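Long-range contacts in octopine dehydrogenase (Pecten maximus, PDB 3C7D), which catalyses the NADH-dependent reductive condensation of L-arginine with pyruvate to form D-octopine, the reverse of octopine dehydrogenation: residues Val3-Cys8 with Ala83-Leu88; Val53-Lys58 with Val157-Thr162; Met203-Tyr208 with Ser270-Ile275; Phe210-Ile215 with Pro232-Gly237. All coordinates share one frame; numbering follows the deposited sequence.

Interactions 1 and 2 both belong to the large mixed sheet of the nucleotide-binding part, their centres about 22 Å apart: the first pairs strands 3-8 and 85-88, the second strands 51-56 and 156-171. Their segments alternate along the chain, since 53-58 lies between the two strands of interaction 1. Interactions 3 and 4 follow later, in the alpha-helical domain, with interaction 4 nested inside the loop that interaction 3 closes. Centres about 19 Å apart, these two touch where Ile275 packs on Phe210 and Val211. Interaction 3 holds an L-arginine-binding methionine and interaction 4 the catalytic histidine, while NAD lies near both sheet contacts, consistent with cofactor and substrates meeting between the two parts.

Interaction 1: residues Val3-Cys8 with Ala83-Leu88; sequences VKVCVC and ADVVIL
Asp84 carries CG beside its own backbone N (chi1 -58°), which swings the carboxylate to Lys4 N at the start of strand 3-8, and Cys8 has SG in the corresponding place (chi1 -65°), turned toward Leu88. Asp84 and Cys8 mark the ends of a parallel pairing in the Rossmann-type nucleotide-binding fold, in which the first strand lies between strands 27-32 and 85-88. At the beginning of the pairing Asp84 OD2 uses its anti lone pair to accept the bond from Lys4 N, 2.9 Å away. Lys4 O is held twice: Asp84 N comes in tilted from the carbonyl plane at 2.8 Å, and Val85 N approaches in that plane at 3.1 Å. From there the bonds run straight up the ladder, Cys6 N to Val85 O, Ile87 N to Cys6 O and Cys8 N to Ile87 O, the last with an N-H...O angle of 177°.

On one face Val5 stands alongside Val85, both pointing the same way, while Val5 CG1 reaches Ile87 CD1 at 3.9 Å. Helix 180-188 packs against this layer, and Leu17 of helix 12-22 reaches Val7 and Ile87, just past the turn whose glycines bind NADH. The other face is formed by Cys6, Cys8, Val86 and Leu88, with helix 95-102 against it. Here Cys8 SG sits 3.8 Å from Leu88 CD1 and 4.1 Å from Val86 CG1.

Interaction 2: residues Val53-Lys58 with Val157-Thr162; sequences VIVNEK and VEVLGT
Val159 O is gripped by one residue from two directions: Asn56 N donates a nearly straight bond at 3.1 Å, and the side-chain amide ND2 of Asn56 adds a weak one at 3.3 Å. This carbonyl lies where strands 51-56 and 156-171, paired in parallel within the large mixed sheet, begin to part. Leu160 and Gly161 form a classic beta bulge opposite Ala147, and the chain turns a corner at Leu160. Asn56 CG stands beside its backbone N (chi1 -67°), which brings ND2 to Val159 O. Asn56 CB lies 3.5 Å from Leu160 O. Earlier in the ladder Val159 N donates to Ile54 O at 2.6 Å, and Ile54 N to Val157 O.

Val53, Val55, Val157 and Val159 share one face, on which helix 12-22, at whose start the NADH-binding glycines lie, packs through Leu20, His15 and Thr16. Val55 lies alongside Val159, and its CG1 also comes within 4.2 Å of Thr162 OG1 beyond the corner. An alanine at Val55 would lack both methyls and is likely to leave a gap where Val55 now meets Val159 and Thr162. Val53 meets both partner valines, its CG2 on Val157 CG1 and its CG1 on Val159 CG2, each at 3.8 Å.

Interaction 3: residues Met203-Tyr208 with Ser270-Ile275; sequences MLIMSY and SDVKDI
Tyr208 lies along Ile275 from CB to CZ, the two side chains sliding past each other in opposite directions. From CB, 4.1 Å from Ile275 CD1, the tyrosine enters its ring at CG, where the same methyl comes to 3.7 Å. That methyl sits over the ring face, 15° off the normal, as a CH-pi contact. Farther out CE2 meets Ile275 CG1, and CZ approaches Ile275 CA at 3.7 Å. At the tip OH gives a weak hydrogen bond to Lys273 O, 3.3 Å away near the ring plane. The opposite face rests on the backbone carbonyl carbon of Met206. A leucine in place of Tyr208 would probably lose the flat ring face under the Ile275 methyl and leave Lys273 O without this hydroxyl.

Met206, a residue that binds L-arginine, makes the second line of contact. Bent at both chi2 (-61°) and chi3, its side chain crosses Lys273 at about a right angle. SD accepts a weak bond from Lys273 N at 3.3 Å, and CE presses on Lys273 CB. Tyr208, with positive phi, is the first residue to leave helical geometry after helix 200-206, and the loop 270-275 packs beside it. This loop joins it to helix 240-263 in the alpha-helical domain: Val272 touches both Ile205 and Ala257, Ile205 also reaches Cys253, and Ser250 of the same long helix bonds Ile275 N.

Interaction 4: residues Phe210-Ile215 with Pro232-Gly237; sequences FVHPAI and PLFYQG. With PYR (pyruvic acid), chain C.
His212 meets Phe234, Tyr235 and pyruvate at the edge of its imidazole, all three near the ring plane. NE2 donates to the keto oxygen O3 of pyruvate over 2.8 Å in an almost straight bond (173°). CE1 comes 3.1 Å from Tyr235 OH, and ND1 lies 3.6 Å from the Phe234 ring at CE2. His212 crosses Phe234 at about a right angle, and with CG beside its backbone N (chi1 -51°) its ring leaves helix 211-220 on the side of the bound substrate. Thr143 OG1 makes a further hydrogen bond to pyruvate, and Val211 CG1 lies over the centre of one imidazole face.

His212 is the active-site residue of the enzyme and belongs, like both segments, to the alpha-helical domain of the octopine/nopaline dehydrogenase family. The loop 232-237, between helices 211-220 and 240-263, brings two aromatic rings against helix 211-220, where they meet both His212 and Ile215, about one turn apart.

Ile215 fills the next shell. Its CG2 lies over one face of Phe234, 3.8 Å from the ring centroid, and its CD1 touches Tyr235 CD2 at 3.5 Å, so each branch has its nearest contact with a different ring. Phe234 CD2 in turn sits over the centre of Tyr235. Farther out, Tyr235 stacks on Tyr303, His308 meets Phe234 edge-to-face, and Tyr325 leans on both Phe234 and His212 with its plane inclined.

Interaction 1: residues Val3-Cys8 with Ala83-Leu88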
loop_
_atom_site.group_PDB
_atom_site.type_symbol
_atom_site.label_atom_id
_atom_site.label_comp_id
_atom_site.label_asym_id
_atom_site.label_seq_id
_atom_site.Cartn_x
_atom_site.Cartn_y
_atom_site.Cartn_z
ATOM N N VAL A 3 20.695 15.018 2.865
ATOM C CA VAL A 3 19.772 14.081 2.234
ATOM C C VAL A 3 18.385 14.718 2.192
ATOM O O VAL A 3 17.667 14.753 3.192
ATOM C CB VAL A 3 19.737 12.707 2.956
ATOM C CG1 VAL A 3 18.896 11.708 2.167
ATOM C CG2 VAL A 3 21.153 12.165 3.159
ATOM N N LYS A 4 18.031 15.226 1.017
ATOM C CA LYS A 4 16.779 15.943 0.819
ATOM C C LYS A 4 15.611 14.983 0.573
ATOM O O LYS A 4 15.621 14.203 -0.382
ATOM C CB LYS A 4 16.931 16.960 -0.318
ATOM C CG LYS A 4 17.942 18.076 -0.015
ATOM C CD LYS A 4 18.079 19.064 -1.170
ATOM C CE LYS A 4 18.991 20.236 -0.799
ATOM N NZ LYS A 4 19.018 21.298 -1.852
ATOM N N VAL A 5 14.615 15.047 1.453
ATOM C CA VAL A 5 13.484 14.119 1.442
ATOM C C VAL A 5 12.158 14.873 1.314
ATOM O O VAL A 5 11.919 15.860 2.012
ATOM C CB VAL A 5 13.462 13.230 2.725
ATOM C CG1 VAL A 5 12.270 12.273 2.723
ATOM C CG2 VAL A 5 14.764 12.447 2.874
ATOM N N CYS A 6 11.306 14.407 0.406
ATOM C CA CYS A 6 9.954 14.937 0.289
ATOM C C CYS A 6 8.914 13.922 0.754
ATOM O O CYS A 6 8.853 12.802 0.245
ATOM C CB CYS A 6 9.643 15.393 -1.136
ATOM S SG CYS A 6 7.964 16.046 -1.305
ATOM N N VAL A 7 8.103 14.333 1.724
ATOM C CA VAL A 7 7.018 13.500 2.230
ATOM C C VAL A 7 5.697 13.991 1.656
ATOM O O VAL A 7 5.313 15.146 1.860
ATOM C CB VAL A 7 6.961 13.490 3.775
ATOM C CG1 VAL A 7 5.785 12.647 4.268
ATOM C CG2 VAL A 7 8.278 12.974 4.359
ATOM N N CYS A 8 5.024 13.100 0.929
ATOM C CA CYS A 8 3.732 13.386 0.316
ATOM C C CYS A 8 2.581 12.851 1.159
ATOM O O CYS A 8 2.553 11.668 1.517
ATOM C CB CYS A 8 3.667 12.796 -1.091
ATOM S SG CYS A 8 4.831 13.542 -2.245
ATOM N N ALA A 83 14.969 17.072 -4.579
ATOM C CA ALA A 83 14.616 15.984 -3.669
ATOM C C ALA A 83 15.278 14.671 -4.067
ATOM O O ALA A 83 15.086 14.174 -5.183
ATOM C CB ALA A 83 13.094 15.818 -3.579
ATOM N N ASP A 84 16.063 14.123 -3.143
ATOM C CA ASP A 84 16.719 12.838 -3.335
ATOM C C ASP A 84 15.731 11.689 -3.150
ATOM O O ASP A 84 15.790 10.693 -3.875
ATOM C CB ASP A 84 17.895 12.688 -2.366
ATOM C CG ASP A 84 18.923 13.802 -2.511
ATOM O OD1 ASP A 84 19.530 13.924 -3.599
ATOM O OD2 ASP A 84 19.129 14.552 -1.533
ATOM N N VAL A 85 14.828 11.833 -2.177
ATOM C CA VAL A 85 13.843 10.794 -1.859
ATOM C C VAL A 85 12.424 11.367 -1.814
ATOM O O VAL A 85 12.153 12.320 -1.085
ATOM C CB VAL A 85 14.153 10.078 -0.510
ATOM C CG1 VAL A 85 13.381 8.771 -0.410
ATOM C CG2 VAL A 85 15.642 9.814 -0.354
ATOM N N VAL A 86 11.525 10.781 -2.599
ATOM C CA VAL A 86 10.126 11.203 -2.623
ATOM C C VAL A 86 9.258 10.064 -2.097
ATOM O O VAL A 86 9.087 9.037 -2.762
ATOM C CB VAL A 86 9.666 11.634 -4.045
ATOM C CG1 VAL A 86 8.233 12.147 -4.014
ATOM C CG2 VAL A 86 10.593 12.703 -4.619
ATOM N N ILE A 87 8.722 10.252 -0.894
ATOM C CA ILE A 87 7.977 9.202 -0.205
ATOM C C ILE A 87 6.486 9.535 -0.126
ATOM O O ILE A 87 6.092 10.546 0.468
ATOM C CB ILE A 87 8.540 8.920 1.216
ATOM C CG1 ILE A 87 10.061 8.740 1.176
ATOM C CG2 ILE A 87 7.878 7.685 1.817
ATOM C CD1 ILE A 87 10.731 8.747 2.540
ATOM N N LEU A 88 5.669 8.675 -0.729
ATOM C CA LEU A 88 4.220 8.829 -0.707
ATOM C C LEU A 88 3.612 8.037 0.442
ATOM O O LEU A 88 3.631 6.802 0.435
ATOM C CB LEU A 88 3.602 8.388 -2.041
ATOM C CG LEU A 88 3.526 9.398 -3.191
ATOM C CD1 LEU A 88 4.887 9.987 -3.526
ATOM C CD2 LEU A 88 2.919 8.747 -4.422
#

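Interaction 2: residues Val53-Lys58 with Val157-Thr162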
loop_
_atom_site.group_PDB
_atom_site.type_symbol
_atom_site.label_atom_id
_atom_site.label_comp_id
_atom_site.label_asym_id
_atom_site.label_seq_id
_atom_site.Cartn_x
_atom_site.Cartn_y
_atom_site.Cartn_z
ATOM N N VAL A 53 6.287 13.455 17.935
ATOM C CA VAL A 53 5.952 12.045 17.724
ATOM C C VAL A 53 6.093 11.275 19.043
ATOM O O VAL A 53 7.182 11.217 19.623
ATOM C CB VAL A 53 6.855 11.388 16.638
ATOM C CG1 VAL A 53 6.484 9.923 16.432
ATOM C CG2 VAL A 53 6.763 12.143 15.322
ATOM N N ILE A 54 4.988 10.693 19.511
ATOM C CA ILE A 54 4.998 9.897 20.738
ATOM C C ILE A 54 5.016 8.405 20.398
ATOM O O ILE A 54 4.066 7.875 19.817
ATOM C CB ILE A 54 3.803 10.235 21.680
ATOM C CG1 ILE A 54 3.835 11.700 22.119
ATOM C CG2 ILE A 54 3.817 9.353 22.918
ATOM C CD1 ILE A 54 2.901 12.590 21.344
ATOM N N VAL A 55 6.106 7.737 20.769
ATOM C CA VAL A 55 6.309 6.328 20.440
ATOM C C VAL A 55 6.228 5.448 21.683
ATOM O O VAL A 55 6.951 5.670 22.654
ATOM C CB VAL A 55 7.684 6.094 19.753
ATOM C CG1 VAL A 55 7.821 4.647 19.277
ATOM C CG2 VAL A 55 7.885 7.062 18.593
ATOM N N ASN A 56 5.339 4.458 21.643
ATOM C CA ASN A 56 5.330 3.383 22.629
ATOM C C ASN A 56 6.323 2.314 22.183
ATOM O O ASN A 56 6.180 1.743 21.101
ATOM C CB ASN A 56 3.924 2.796 22.787
ATOM C CG ASN A 56 2.940 3.781 23.404
ATOM O OD1 ASN A 56 3.052 4.139 24.580
ATOM N ND2 ASN A 56 1.962 4.212 22.614
ATOM N N GLU A 57 7.327 2.054 23.017
ATOM C CA GLU A 57 8.516 1.301 22.590
ATOM C C GLU A 57 8.343 -0.225 22.515
ATOM O O GLU A 57 9.145 -0.902 21.856
ATOM C CB GLU A 57 9.736 1.663 23.459
ATOM C CG GLU A 57 10.103 3.156 23.483
ATOM C CD GLU A 57 10.878 3.620 22.254
ATOM O OE1 GLU A 57 11.904 2.992 21.911
ATOM O OE2 GLU A 57 10.470 4.630 21.642
ATOM N N LYS A 58 7.304 -0.751 23.172
ATOM C CA LYS A 58 6.987 -2.199 23.181
ATOM C C LYS A 58 8.109 -3.081 23.783
ATOM O O LYS A 58 8.741 -3.854 23.057
ATOM C CB LYS A 58 6.580 -2.677 21.763
ATOM C CG LYS A 58 6.382 -4.198 21.557
ATOM C CD LYS A 58 4.911 -4.613 21.473
ATOM C CE LYS A 58 4.363 -5.059 22.822
ATOM N NZ LYS A 58 2.965 -5.564 22.727
ATOM N N VAL A 157 1.366 13.486 16.749
ATOM C CA VAL A 157 1.005 12.160 16.243
ATOM C C VAL A 157 1.522 11.071 17.189
ATOM O O VAL A 157 2.597 11.209 17.777
ATOM C CB VAL A 157 1.489 11.942 14.774
ATOM C CG1 VAL A 157 3.017 11.924 14.678
ATOM C CG2 VAL A 157 0.872 10.680 14.164
ATOM N N GLU A 158 0.740 10.005 17.339
ATOM C CA GLU A 158 1.064 8.925 18.267
ATOM C C GLU A 158 1.361 7.625 17.532
ATOM O O GLU A 158 0.575 7.187 16.690
ATOM C CB GLU A 158 -0.086 8.712 19.258
ATOM C CG GLU A 158 0.179 7.676 20.344
ATOM C CD GLU A 158 -0.925 7.620 21.391
ATOM O OE1 GLU A 158 -2.112 7.779 21.031
ATOM O OE2 GLU A 158 -0.604 7.416 22.581
ATOM N N VAL A 159 2.501 7.023 17.857
ATOM C CA VAL A 159 2.838 5.690 17.384
ATOM C C VAL A 159 2.464 4.695 18.480
ATOM O O VAL A 159 3.118 4.638 19.525
ATOM C CB VAL A 159 4.345 5.559 17.023
ATOM C CG1 VAL A 159 4.675 4.142 16.564
ATOM C CG2 VAL A 159 4.727 6.559 15.944
ATOM N N LEU A 160 1.396 3.938 18.238
ATOM C CA LEU A 160 0.937 2.899 19.162
ATOM C C LEU A 160 1.923 1.737 19.210
ATOM O O LEU A 160 2.111 1.110 20.258
ATOM C CB LEU A 160 -0.451 2.373 18.760
ATOM C CG LEU A 160 -1.742 3.197 18.910
ATOM C CD1 LEU A 160 -1.830 3.924 20.247
ATOM C CD2 LEU A 160 -1.956 4.165 17.745
ATOM N N GLY A 161 2.544 1.455 18.068
ATOM C CA GLY A 161 3.507 0.367 17.951
ATOM C C GLY A 161 4.244 0.385 16.627
ATOM O O GLY A 161 3.706 0.820 15.610
ATOM N N THR A 162 5.479 -0.097 16.648
ATOM C CA THR A 162 6.318 -0.134 15.461
ATOM C C THR A 162 6.670 -1.578 15.106
ATOM O O THR A 162 7.001 -2.386 15.984
ATOM C CB THR A 162 7.596 0.693 15.674
ATOM O OG1 THR A 162 7.239 2.025 16.058
ATOM C CG2 THR A 162 8.436 0.747 14.405
#

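Interaction 3: residues Met203-Tyr208 with Ser270-Ile275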
loop_
_atom_site.group_PDB
_atom_site.type_symbol
_atom_site.label_atom_id
_atom_site.label_comp_id
_atom_site.label_asym_id
_atom_site.label_seq_id
_atom_site.Cartn_x
_atom_site.Cartn_y
_atom_site.Cartn_z
ATOM N N MET A 203 6.395 -8.487 -4.066
ATOM C CA MET A 203 5.793 -7.537 -3.138
ATOM C C MET A 203 4.318 -7.315 -3.450
ATOM O O MET A 203 3.483 -7.307 -2.547
ATOM C CB MET A 203 6.543 -6.204 -3.207
ATOM C CG MET A 203 6.188 -5.197 -2.113
ATOM S SD MET A 203 6.505 -5.794 -0.438
ATOM C CE MET A 203 8.243 -6.203 -0.511
ATOM N N LEU A 204 4.018 -7.150 -4.738
ATOM C CA LEU A 204 2.663 -6.873 -5.220
ATOM C C LEU A 204 1.699 -8.027 -4.931
ATOM O O LEU A 204 0.545 -7.801 -4.558
ATOM C CB LEU A 204 2.696 -6.548 -6.721
ATOM C CG LEU A 204 1.476 -5.908 -7.393
ATOM C CD1 LEU A 204 1.918 -4.960 -8.484
ATOM C CD2 LEU A 204 0.531 -6.958 -7.952
ATOM N N ILE A 205 2.186 -9.255 -5.102
ATOM C CA ILE A 205 1.390 -10.460 -4.874
ATOM C C ILE A 205 1.340 -10.830 -3.382
ATOM O O ILE A 205 0.322 -11.328 -2.893
ATOM C CB ILE A 205 1.912 -11.641 -5.742
ATOM C CG1 ILE A 205 1.783 -11.296 -7.230
ATOM C CG2 ILE A 205 1.149 -12.921 -5.448
ATOM C CD1 ILE A 205 2.665 -12.120 -8.150
ATOM N N MET A 206 2.433 -10.561 -2.669
ATOM C CA MET A 206 2.547 -10.863 -1.233
ATOM C C MET A 206 1.766 -9.897 -0.340
ATOM O O MET A 206 1.680 -10.093 0.882
ATOM C CB MET A 206 4.015 -10.906 -0.801
ATOM C CG MET A 206 4.728 -12.196 -1.174
ATOM S SD MET A 206 3.981 -13.652 -0.416
ATOM C CE MET A 206 4.523 -13.457 1.283
ATOM N N SER A 207 1.201 -8.859 -0.956
ATOM C CA SER A 207 0.312 -7.925 -0.270
ATOM C C SER A 207 -0.982 -8.615 0.173
ATOM O O SER A 207 -1.716 -8.083 1.006
ATOM C CB SER A 207 -0.004 -6.733 -1.175
ATOM O OG SER A 207 -0.549 -7.164 -2.411
ATOM N N TYR A 208 -1.238 -9.799 -0.390
ATOM C CA TYR A 208 -2.404 -10.631 -0.070
ATOM C C TYR A 208 -3.706 -9.832 -0.113
ATOM O O TYR A 208 -4.426 -9.738 0.885
ATOM C CB TYR A 208 -2.237 -11.317 1.295
ATOM C CG TYR A 208 -1.171 -12.395 1.361
ATOM C CD1 TYR A 208 -1.134 -13.434 0.432
ATOM C CD2 TYR A 208 -0.220 -12.393 2.379
ATOM C CE1 TYR A 208 -0.166 -14.429 0.502
ATOM C CE2 TYR A 208 0.751 -13.388 2.459
ATOM C CZ TYR A 208 0.769 -14.398 1.518
ATOM O OH TYR A 208 1.724 -15.381 1.591
ATOM N N SER A 270 10.531 -16.475 -6.087
ATOM C CA SER A 270 10.529 -17.643 -5.202
ATOM C C SER A 270 10.157 -17.310 -3.756
ATOM O O SER A 270 9.844 -18.209 -2.972
ATOM C CB SER A 270 11.876 -18.372 -5.258
ATOM O OG SER A 270 12.950 -17.496 -4.970
ATOM N N ASP A 271 10.107 -16.047 -3.396
ATOM C CA ASP A 271 9.757 -15.622 -2.047
ATOM C C ASP A 271 8.273 -15.282 -1.907
ATOM O O ASP A 271 7.858 -14.705 -0.936
ATOM C CB ASP A 271 10.551 -14.379 -1.704
ATOM C CG ASP A 271 11.846 -14.662 -1.062
ATOM O OD1 ASP A 271 12.241 -15.794 -1.013
ATOM O OD2 ASP A 271 12.480 -13.731 -0.584
ATOM N N VAL A 272 7.490 -15.621 -2.913
ATOM C CA VAL A 272 6.052 -15.602 -2.873
ATOM C C VAL A 272 5.513 -16.885 -2.265
ATOM O O VAL A 272 5.686 -17.953 -2.803
ATOM C CB VAL A 272 5.488 -15.458 -4.278
ATOM C CG1 VAL A 272 4.011 -15.633 -4.315
ATOM C CG2 VAL A 272 5.927 -14.206 -4.934
ATOM N N LYS A 273 4.788 -16.741 -1.163
ATOM C CA LYS A 273 4.796 -17.637 -0.019
ATOM C C LYS A 273 3.388 -18.201 0.094
ATOM O O LYS A 273 2.487 -17.724 -0.570
ATOM C CB LYS A 273 5.123 -16.830 1.234
ATOM C CG LYS A 273 6.427 -17.129 1.884
ATOM C CD LYS A 273 6.772 -16.019 2.839
ATOM C CE LYS A 273 8.124 -15.357 2.565
ATOM N NZ LYS A 273 8.088 -13.860 2.339
ATOM N N ASP A 274 3.189 -19.197 0.948
ATOM C CA ASP A 274 1.828 -19.484 1.375
ATOM C C ASP A 274 1.494 -18.548 2.525
ATOM O O ASP A 274 2.378 -18.170 3.298
ATOM C CB ASP A 274 1.698 -20.931 1.852
ATOM C CG ASP A 274 1.297 -21.882 0.742
ATOM O OD1 ASP A 274 0.321 -21.589 0.013
ATOM O OD2 ASP A 274 1.956 -22.937 0.611
ATOM N N ILE A 275 0.218 -18.185 2.633
ATOM C CA ILE A 275 -0.246 -17.269 3.676
ATOM C C ILE A 275 -0.116 -17.869 5.085
ATOM O O ILE A 275 0.074 -17.137 6.061
ATOM C CB ILE A 275 -1.685 -16.758 3.398
ATOM C CG1 ILE A 275 -1.999 -15.541 4.277
ATOM C CG2 ILE A 275 -2.718 -17.887 3.557
ATOM C CD1 ILE A 275 -3.029 -14.608 3.694
#

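Interaction 4: residues Phe210-Ile215 with Pro232-Gly237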
loop_
_atom_site.group_PDB
_atom_site.type_symbol
_atom_site.label_atom_id
_atom_site.label_comp_id
_atom_site.label_asym_id
_atom_site.label_seq_id
_atom_site.Cartn_x
_atom_site.Cartn_y
_atom_site.Cartn_z
ATOM N N PHE A 210 -6.580 -10.287 -1.274
ATOM C CA PHE A 210 -7.810 -11.030 -1.021
ATOM C C PHE A 210 -8.258 -11.080 0.444
ATOM O O PHE A 210 -9.427 -11.331 0.713
ATOM C CB PHE A 210 -7.669 -12.459 -1.553
ATOM C CG PHE A 210 -6.527 -13.225 -0.946
ATOM C CD1 PHE A 210 -6.683 -13.892 0.266
ATOM C CD2 PHE A 210 -5.296 -13.284 -1.589
ATOM C CE1 PHE A 210 -5.633 -14.596 0.828
ATOM C CE2 PHE A 210 -4.240 -13.990 -1.033
ATOM C CZ PHE A 210 -4.409 -14.648 0.179
ATOM N N VAL A 211 -7.334 -10.845 1.378
ATOM C CA VAL A 211 -7.571 -11.085 2.819
ATOM C C VAL A 211 -8.852 -10.443 3.375
ATOM O O VAL A 211 -9.751 -11.151 3.839
ATOM C CB VAL A 211 -6.323 -10.713 3.687
ATOM C CG1 VAL A 211 -6.663 -10.660 5.175
ATOM C CG2 VAL A 211 -5.201 -11.706 3.448
ATOM N N HIS A 212 -8.927 -9.115 3.318
ATOM C CA HIS A 212 -10.066 -8.378 3.876
ATOM C C HIS A 212 -11.379 -8.609 3.116
ATOM O O HIS A 212 -12.421 -8.775 3.750
ATOM C CB HIS A 212 -9.743 -6.887 4.012
ATOM C CG HIS A 212 -8.453 -6.619 4.719
ATOM N ND1 HIS A 212 -8.318 -6.722 6.086
ATOM C CD2 HIS A 212 -7.233 -6.270 4.247
ATOM C CE1 HIS A 212 -7.074 -6.440 6.426
ATOM N NE2 HIS A 212 -6.395 -6.161 5.328
ATOM N N PRO A 213 -11.340 -8.606 1.762
ATOM C CA PRO A 213 -12.503 -9.076 0.996
ATOM C C PRO A 213 -12.945 -10.506 1.351
ATOM O O PRO A 213 -14.148 -10.782 1.384
ATOM C CB PRO A 213 -12.015 -9.012 -0.455
ATOM C CG PRO A 213 -10.958 -7.976 -0.447
ATOM C CD PRO A 213 -10.267 -8.129 0.867
ATOM N N ALA A 214 -11.983 -11.391 1.621
ATOM C CA ALA A 214 -12.270 -12.783 1.982
ATOM C C ALA A 214 -12.913 -12.902 3.362
ATOM O O ALA A 214 -13.879 -13.650 3.535
ATOM C CB ALA A 214 -11.011 -13.634 1.907
ATOM N N ILE A 215 -12.369 -12.163 4.331
ATOM C CA ILE A 215 -12.913 -12.122 5.691
ATOM C C ILE A 215 -14.328 -11.536 5.709
ATOM O O ILE A 215 -15.199 -12.023 6.436
ATOM C CB ILE A 215 -11.986 -11.342 6.657
ATOM C CG1 ILE A 215 -10.662 -12.089 6.838
ATOM C CG2 ILE A 215 -12.655 -11.140 8.019
ATOM C CD1 ILE A 215 -9.549 -11.242 7.413
ATOM N N PRO A 232 -19.381 -8.510 15.327
ATOM C CA PRO A 232 -18.639 -9.760 15.475
ATOM C C PRO A 232 -17.144 -9.551 15.247
ATOM O O PRO A 232 -16.753 -8.598 14.569
ATOM C CB PRO A 232 -19.228 -10.651 14.379
ATOM C CG PRO A 232 -19.704 -9.711 13.345
ATOM C CD PRO A 232 -20.132 -8.461 14.058
ATOM N N LEU A 233 -16.326 -10.431 15.822
ATOM C CA LEU A 233 -14.870 -10.356 15.686
ATOM C C LEU A 233 -14.437 -10.456 14.224
ATOM O O LEU A 233 -15.019 -11.218 13.446
ATOM C CB LEU A 233 -14.203 -11.463 16.503
ATOM C CG LEU A 233 -14.298 -11.390 18.028
ATOM C CD1 LEU A 233 -14.157 -12.782 18.631
ATOM C CD2 LEU A 233 -13.251 -10.434 18.592
ATOM N N PHE A 234 -13.419 -9.680 13.863
ATOM C CA PHE A 234 -12.946 -9.619 12.484
ATOM C C PHE A 234 -12.108 -10.849 12.130
ATOM O O PHE A 234 -12.646 -11.849 11.639
ATOM C CB PHE A 234 -12.179 -8.313 12.223
ATOM C CG PHE A 234 -11.961 -8.011 10.762
ATOM C CD1 PHE A 234 -13.038 -7.923 9.882
ATOM C CD2 PHE A 234 -10.679 -7.791 10.269
ATOM C CE1 PHE A 234 -12.839 -7.637 8.532
ATOM C CE2 PHE A 234 -10.470 -7.501 8.921
ATOM C CZ PHE A 234 -11.552 -7.427 8.052
ATOM N N TYR A 235 -10.804 -10.773 12.392
ATOM C CA TYR A 235 -9.883 -11.871 12.115
ATOM C C TYR A 235 -10.188 -13.099 12.971
ATOM O O TYR A 235 -10.226 -14.220 12.463
ATOM C CB TYR A 235 -8.441 -11.441 12.370
ATOM C CG TYR A 235 -7.962 -10.238 11.589
ATOM C CD1 TYR A 235 -7.734 -9.021 12.226
ATOM C CD2 TYR A 235 -7.711 -10.320 10.221
ATOM C CE1 TYR A 235 -7.274 -7.913 11.522
ATOM C CE2 TYR A 235 -7.255 -9.215 9.503
ATOM C CZ TYR A 235 -7.040 -8.016 10.163
ATOM O OH TYR A 235 -6.593 -6.916 9.468
ATOM N N GLN A 236 -10.404 -12.878 14.267
ATOM C CA GLN A 236 -10.653 -13.967 15.216
ATOM C C GLN A 236 -12.040 -14.586 15.058
ATOM O O GLN A 236 -12.340 -15.616 15.668
ATOM C CB GLN A 236 -10.456 -13.490 16.658
ATOM C CG GLN A 236 -9.020 -13.128 17.004
ATOM C CD GLN A 236 -8.711 -13.268 18.484
ATOM O OE1 GLN A 236 -9.525 -13.772 19.263
ATOM N NE2 GLN A 236 -7.519 -12.832 18.878
ATOM N N GLY A 237 -12.877 -13.955 14.240
ATOM C CA GLY A 237 -14.238 -14.423 14.018
ATOM C C GLY A 237 -14.441 -15.146 12.702
ATOM O O GLY A 237 -15.577 -15.318 12.260
HETATM C C PYR C . -2.228 -3.551 5.255
HETATM O O PYR C . -1.153 -3.053 4.640
HETATM O OXT PYR C . -3.173 -2.643 5.656
HETATM C CA PYR C . -2.406 -4.970 5.498
HETATM O O3 PYR C . -3.700 -5.453 5.452
HETATM C CB PYR C . -1.208 -5.898 5.850
#